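Rod shape-determining protein (MreC) (Helicobacter pylori, PDB 5LP5) binds the transpeptidase PBP2 in a core cell-wall synthesis complex and probably helps direct the elongation that gives the bacterium its rod shape. Local coordinates at residues F209-S214 against A225-F231; I135-E141 against L149-C155. All coordinates share one frame; numbering follows the deposited sequence.

Contact 1: residues F209-S214 against A225-F231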
loop_
_atom_site.group_PDB
_atom_site.type_symbol
_atom_site.label_atom_id
_atom_site.label_comp_id
_atom_site.label_asym_id
_atom_site.label_seq_id
_atom_site.Cartn_x
_atom_site.Cartn_y
_atom_site.Cartn_z
ATOM N N PHE C 209 -10.555 -13.247 -24.924
ATOM C CA PHE C 209 -11.688 -12.631 -24.213
ATOM C C PHE C 209 -12.124 -13.489 -23.022
ATOM O O PHE C 209 -12.197 -14.707 -23.103
ATOM C CB PHE C 209 -12.876 -12.409 -25.140
ATOM C CG PHE C 209 -14.084 -11.803 -24.470
ATOM C CD1 PHE C 209 -14.153 -10.439 -24.263
ATOM C CD2 PHE C 209 -15.156 -12.583 -24.075
ATOM C CE1 PHE C 209 -15.277 -9.859 -23.654
ATOM C CE2 PHE C 209 -16.269 -12.019 -23.460
ATOM C CZ PHE C 209 -16.329 -10.646 -23.249
ATOM N N VAL C 210 -12.408 -12.836 -21.909
ATOM C CA VAL C 210 -12.881 -13.521 -20.720
ATOM C C VAL C 210 -14.289 -13.088 -20.360
ATOM O O VAL C 210 -15.174 -13.943 -20.219
ATOM C CB VAL C 210 -11.952 -13.273 -19.527
ATOM C CG1 VAL C 210 -12.497 -13.945 -18.287
ATOM C CG2 VAL C 210 -10.587 -13.847 -19.831
ATOM N N GLY C 211 -14.480 -11.771 -20.203
ATOM C CA GLY C 211 -15.781 -11.212 -19.784
ATOM C C GLY C 211 -15.755 -9.712 -19.594
ATOM O O GLY C 211 -14.871 -9.044 -20.106
ATOM N N GLU C 212 -16.734 -9.187 -18.877
ATOM C CA GLU C 212 -16.854 -7.745 -18.648
ATOM C C GLU C 212 -17.159 -7.478 -17.183
ATOM O O GLU C 212 -17.859 -8.256 -16.546
ATOM C CB GLU C 212 -17.990 -7.150 -19.498
ATOM C CG GLU C 212 -17.774 -7.284 -20.999
ATOM C CD GLU C 212 -18.959 -6.908 -21.857
ATOM O OE1 GLU C 212 -19.828 -6.113 -21.379
ATOM O OE2 GLU C 212 -18.959 -7.408 -23.020
ATOM N N VAL C 213 -16.657 -6.366 -16.663
ATOM C CA VAL C 213 -16.843 -6.056 -15.257
ATOM C C VAL C 213 -18.301 -5.688 -14.993
ATOM O O VAL C 213 -18.843 -4.818 -15.656
ATOM C CB VAL C 213 -15.934 -4.902 -14.823
ATOM C CG1 VAL C 213 -16.168 -4.548 -13.345
ATOM C CG2 VAL C 213 -14.483 -5.284 -15.059
ATOM N N SER C 214 -18.950 -6.372 -14.054
ATOM C CA SER C 214 -20.334 -6.050 -13.726
ATOM C C SER C 214 -20.457 -5.323 -12.386
ATOM O O SER C 214 -21.302 -4.447 -12.239
ATOM C CB SER C 214 -21.223 -7.281 -13.780
ATOM O OG SER C 214 -21.423 -7.840 -12.533
ATOM N N ALA C 225 -13.442 -7.801 -8.923
ATOM C CA ALA C 225 -14.395 -7.475 -9.959
ATOM C C ALA C 225 -15.161 -8.713 -10.317
ATOM O O ALA C 225 -14.581 -9.727 -10.688
ATOM C CB ALA C 225 -13.687 -6.936 -11.197
ATOM N N VAL C 226 -16.476 -8.639 -10.209
ATOM C CA VAL C 226 -17.324 -9.733 -10.618
ATOM C C VAL C 226 -17.639 -9.550 -12.075
ATOM O O VAL C 226 -17.965 -8.440 -12.488
ATOM C CB VAL C 226 -18.642 -9.737 -9.822
ATOM C CG1 VAL C 226 -19.521 -10.912 -10.258
ATOM C CG2 VAL C 226 -18.347 -9.807 -8.327
ATOM N N LEU C 227 -17.559 -10.627 -12.847
ATOM C CA LEU C 227 -17.725 -10.533 -14.303
ATOM C C LEU C 227 -19.109 -10.911 -14.746
ATOM O O LEU C 227 -19.778 -11.666 -14.083
ATOM C CB LEU C 227 -16.725 -11.436 -15.031
ATOM C CG LEU C 227 -15.278 -11.216 -14.646
ATOM C CD1 LEU C 227 -14.382 -12.018 -15.565
ATOM C CD2 LEU C 227 -14.891 -9.759 -14.747
ATOM N N LYS C 228 -19.503 -10.397 -15.898
ATOM C CA LYS C 228 -20.681 -10.856 -16.605
ATOM C C LYS C 228 -20.245 -11.191 -18.044
ATOM O O LYS C 228 -19.116 -10.886 -18.423
ATOM C CB LYS C 228 -21.752 -9.777 -16.586
ATOM C CG LYS C 228 -21.347 -8.478 -17.272
ATOM C CD LYS C 228 -22.423 -7.412 -17.219
ATOM C CE LYS C 228 -21.814 -6.024 -17.452
ATOM N NZ LYS C 228 -22.805 -4.889 -17.383
ATOM N N ASN C 229 -21.109 -11.830 -18.828
ATOM C CA ASN C 229 -20.757 -12.260 -20.172
ATOM C C ASN C 229 -19.520 -13.156 -20.217
ATOM O O ASN C 229 -18.843 -13.219 -21.257
ATOM C CB ASN C 229 -20.496 -11.061 -21.072
ATOM C CG ASN C 229 -21.744 -10.338 -21.432
ATOM O OD1 ASN C 229 -22.648 -10.939 -22.012
ATOM N ND2 ASN C 229 -21.823 -9.042 -21.086
ATOM N N ALA C 230 -19.214 -13.840 -19.112
ATOM C CA ALA C 230 -18.139 -14.816 -19.120
ATOM C C ALA C 230 -18.756 -16.184 -19.284
ATOM O O ALA C 230 -19.941 -16.370 -18.978
ATOM C CB ALA C 230 -17.338 -14.760 -17.838
ATOM N N PHE C 231 -17.961 -17.137 -19.759
ATOM C CA PHE C 231 -18.435 -18.500 -19.861
ATOM C C PHE C 231 -18.666 -19.088 -18.486
ATOM O O PHE C 231 -17.770 -19.079 -17.649
ATOM C CB PHE C 231 -17.430 -19.396 -20.600
ATOM C CG PHE C 231 -17.787 -20.848 -20.527
ATOM C CD1 PHE C 231 -18.799 -21.359 -21.317
ATOM C CD2 PHE C 231 -17.161 -21.692 -19.617
ATOM C CE1 PHE C 231 -19.173 -22.686 -21.218
ATOM C CE2 PHE C 231 -17.532 -23.002 -19.502
ATOM C CZ PHE C 231 -18.514 -23.514 -20.324
HETATM O O HOH W 1 -23.569 -4.700 -14.445
#
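The beta hairpin of strands 209-218 and 223-228, part of the second six-stranded antiparallel barrel of MreC, brings Glu212 and Lys228 together as a hydrogen-bonded antiparallel pair. Glu212 N gives its hydrogen to Lys228 O at 3.0 Å, and Lys228 N returns a bond to Glu212 O at 2.8 Å. Two residues further on, Ser214 N reaches Val226 O, also at 2.8 Å and fairly straight (168° at the hydrogen).

Lys228 turns its CG in between its own N and carbonyl carbon (chi1 62°), which lays the extended chain alongside Ser214, with Lys228 CD 3.6 Å from Ser214 CB. A water joins Lys228 NZ to Ser214 O. The carboxylate of Glu212 passes obliquely by the Asn229 amide, the two planes 45° apart, and Glu212 OE1 stays 3.6 Å from Asn229 ND2, a loose approach rather than a bond.

Beyond the paired strand the chain curls at Asn229 and Ala230. Asn229 O lies at the edge of the Phe209 ring, 3.6 Å from Phe209 CE2. On the buried side Leu227 CD1 meets Val210 CG1 at 3.8 Å.

Strand 209-218 carries a classic beta bulge here, Val210 and Gly211 standing together opposite Val195 of strand 194-197. Leu178 of strand 178-183 packs against Val210, Leu227 and Ala230, placing the hairpin between these two strands of the barrel.

Contact 2: residues I135-E141 against L149-C155; sequences IGIAVLE and LNAHKRC
Ile135 O accepts a hydrogen bond from the backbone N of Asn150 at 2.7 Å, with the donor tilted 21° from the carbonyl plane, just where the chain leaves strand 144-149. The Asn150 amide folds back over the same carbonyl, its CG 3.3 Å from Ile135 O, and is fixed at both ends: OD1 bonds Tyr157 OH, while ND2 bonds Ala134 O and a further acceptor in residues 225-231. Gly136 and Leu149 form a non-hydrogen-bonded antiparallel pair, their CA atoms 4.0 Å apart, and Cys155 SG rests 3.9 Å from Gly136 CA.

Two turns, type II from Leu149 to His152 and type I from His152 to Cys155, then bring the chain back toward the strand. There Ile137 CD1 packs beside Arg154 O. Arg154, bent at chi3 (53°), sends its guanidinium to meet Glu141 from the opposite direction in a salt bridge. Arg154 NH2 lies 3.0 Å from Glu141 OE2 and approaches from above the carboxylate plane; the second bond, from Arg154 NH1 to Glu141 OE1, is weak. Arg154 NH2 also bonds Gln139 of the PBP2 chain, which packs on Ile137 and Val139 too.

Strand 134-141 lies between strands 125-129 and 144-149 in the first barrel, and residues 149-155 start the passage to strand 158-161 of the second.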
loop_
_atom_site.group_PDB
_atom_site.type_symbol
_atom_site.label_atom_id
_atom_site.label_comp_id
_atom_site.label_asym_id
_atom_site.label_seq_id
_atom_site.Cartn_x
_atom_site.Cartn_y
_atom_site.Cartn_z
ATOM N N ILE C 135 -12.572 -20.488 -21.347
ATOM C CA ILE C 135 -13.549 -21.298 -20.579
ATOM C C ILE C 135 -12.972 -21.955 -19.335
ATOM O O ILE C 135 -13.722 -22.346 -18.454
ATOM C CB ILE C 135 -14.233 -22.396 -21.431
ATOM C CG1 ILE C 135 -13.212 -23.441 -21.939
ATOM C CG2 ILE C 135 -14.961 -21.758 -22.596
ATOM C CD1 ILE C 135 -13.853 -24.656 -22.596
ATOM N N GLY C 136 -11.656 -22.092 -19.251
ATOM C CA GLY C 136 -11.032 -22.721 -18.065
ATOM C C GLY C 136 -9.634 -23.224 -18.352
ATOM O O GLY C 136 -8.969 -22.736 -19.248
ATOM N N ILE C 137 -9.178 -24.180 -17.571
ATOM C CA ILE C 137 -7.839 -24.716 -17.741
ATOM C C ILE C 137 -7.864 -26.224 -17.773
ATOM O O ILE C 137 -8.875 -26.839 -17.472
ATOM C CB ILE C 137 -6.891 -24.288 -16.595
ATOM C CG1 ILE C 137 -7.333 -24.921 -15.268
ATOM C CG2 ILE C 137 -6.854 -22.766 -16.475
ATOM C CD1 ILE C 137 -6.449 -24.581 -14.095
ATOM N N ALA C 138 -6.728 -26.813 -18.110
ATOM C CA ALA C 138 -6.631 -28.262 -18.269
ATOM C C ALA C 138 -5.306 -28.770 -17.749
ATOM O O ALA C 138 -4.272 -28.183 -18.038
ATOM C CB ALA C 138 -6.802 -28.644 -19.742
ATOM N N VAL C 139 -5.343 -29.863 -17.010
ATOM C CA VAL C 139 -4.105 -30.475 -16.507
ATOM C C VAL C 139 -4.063 -31.970 -16.771
ATOM O O VAL C 139 -5.065 -32.673 -16.590
ATOM C CB VAL C 139 -3.936 -30.289 -14.985
ATOM C CG1 VAL C 139 -2.493 -30.583 -14.596
ATOM C CG2 VAL C 139 -4.343 -28.886 -14.559
ATOM N N LEU C 140 -2.898 -32.446 -17.193
ATOM C CA LEU C 140 -2.680 -33.886 -17.334
ATOM C C LEU C 140 -2.199 -34.428 -15.999
ATOM O O LEU C 140 -1.232 -33.926 -15.451
ATOM C CB LEU C 140 -1.652 -34.161 -18.425
ATOM C CG LEU C 140 -1.251 -35.604 -18.657
ATOM C CD1 LEU C 140 -2.435 -36.417 -19.137
ATOM C CD2 LEU C 140 -0.101 -35.685 -19.663
ATOM N N GLU C 141 -2.891 -35.419 -15.464
ATOM C CA GLU C 141 -2.497 -36.066 -14.205
ATOM C C GLU C 141 -2.730 -37.558 -14.340
ATOM O O GLU C 141 -3.823 -37.991 -14.728
ATOM C CB GLU C 141 -3.299 -35.552 -13.008
ATOM C CG GLU C 141 -2.972 -34.125 -12.582
ATOM C CD GLU C 141 -4.041 -33.506 -11.676
ATOM O OE1 GLU C 141 -5.242 -33.842 -11.807
ATOM O OE2 GLU C 141 -3.678 -32.654 -10.839
ATOM N N LEU C 149 -13.117 -26.023 -15.447
ATOM C CA LEU C 149 -13.724 -24.895 -16.137
ATOM C C LEU C 149 -13.863 -23.674 -15.237
ATOM O O LEU C 149 -13.609 -23.734 -14.043
ATOM C CB LEU C 149 -15.089 -25.302 -16.685
ATOM C CG LEU C 149 -15.076 -26.545 -17.590
ATOM C CD1 LEU C 149 -16.477 -26.897 -18.051
ATOM C CD2 LEU C 149 -14.164 -26.367 -18.798
ATOM N N ASN C 150 -14.280 -22.561 -15.833
ATOM C CA ASN C 150 -14.459 -21.299 -15.106
ATOM C C ASN C 150 -15.355 -21.562 -13.880
ATOM O O ASN C 150 -16.411 -22.190 -13.961
ATOM C CB ASN C 150 -15.124 -20.201 -15.954
ATOM C CG ASN C 150 -14.168 -19.476 -16.875
ATOM O OD1 ASN C 150 -12.972 -19.331 -16.586
ATOM N ND2 ASN C 150 -14.706 -18.976 -18.001
ATOM N N ALA C 151 -14.887 -21.110 -12.730
ATOM C CA ALA C 151 -15.634 -21.238 -11.474
ATOM C C ALA C 151 -15.402 -22.531 -10.740
ATOM O O ALA C 151 -15.878 -22.656 -9.611
ATOM C CB ALA C 151 -17.132 -20.994 -11.661
ATOM N N HIS C 152 -14.621 -23.456 -11.300
ATOM C CA HIS C 152 -14.109 -24.592 -10.502
ATOM C C HIS C 152 -13.082 -24.110 -9.466
ATOM O O HIS C 152 -12.335 -23.177 -9.714
ATOM C CB HIS C 152 -13.510 -25.690 -11.412
ATOM C CG HIS C 152 -13.159 -26.967 -10.699
ATOM N ND1 HIS C 152 -14.012 -27.588 -9.816
ATOM C CD2 HIS C 152 -12.040 -27.730 -10.729
ATOM C CE1 HIS C 152 -13.448 -28.692 -9.357
ATOM N NE2 HIS C 152 -12.242 -28.788 -9.881
ATOM N N LYS C 153 -13.051 -24.756 -8.314
ATOM C CA LYS C 153 -12.062 -24.495 -7.260
ATOM C C LYS C 153 -10.605 -24.375 -7.768
ATOM O O LYS C 153 -9.810 -23.619 -7.236
ATOM C CB LYS C 153 -12.161 -25.627 -6.204
ATOM C CG LYS C 153 -11.437 -25.429 -4.884
ATOM C CD LYS C 153 -11.630 -26.638 -3.971
ATOM C CE LYS C 153 -10.700 -26.557 -2.757
ATOM N NZ LYS C 153 -11.107 -27.452 -1.636
ATOM N N ARG C 154 -10.265 -25.165 -8.776
ATOM C CA ARG C 154 -8.886 -25.279 -9.268
ATOM C C ARG C 154 -8.592 -24.394 -10.475
ATOM O O ARG C 154 -7.446 -24.315 -10.929
ATOM C CB ARG C 154 -8.624 -26.722 -9.691
ATOM C CG ARG C 154 -8.682 -27.718 -8.538
ATOM C CD ARG C 154 -8.214 -29.090 -8.943
ATOM N NE ARG C 154 -6.889 -29.057 -9.569
ATOM C CZ ARG C 154 -6.271 -30.115 -10.084
ATOM N NH1 ARG C 154 -6.849 -31.300 -10.031
ATOM N NH2 ARG C 154 -5.080 -29.983 -10.654
ATOM N N CYS C 155 -9.629 -23.754 -11.015
ATOM C CA CYS C 155 -9.478 -22.930 -12.196
ATOM C C CYS C 155 -9.044 -21.551 -11.795
ATOM O O CYS C 155 -9.777 -20.847 -11.112
ATOM C CB CYS C 155 -10.781 -22.865 -12.982
ATOM S SG CYS C 155 -10.723 -21.641 -14.297
#

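The two contacts belong to different barrels of MreC, their centres about 17 Å apart, and meet where the barrels adjoin. Phe231 ends contact 1: Phe231 O accepts a probable hydrogen bond from Asn150 ND2 of contact 2, 3.1 Å away, and the Phe231 ring packs on Ile135 and Leu149. Contact 1 is partly buried, held mostly by main-chain bonds of a bulged hairpin, with long polar side chains on its outer face. Contact 2 is the more buried and relies on fewer backbone bonds, joining a strand to a turning loop through side chains and a salt bridge. It alone of the two touches PBP2.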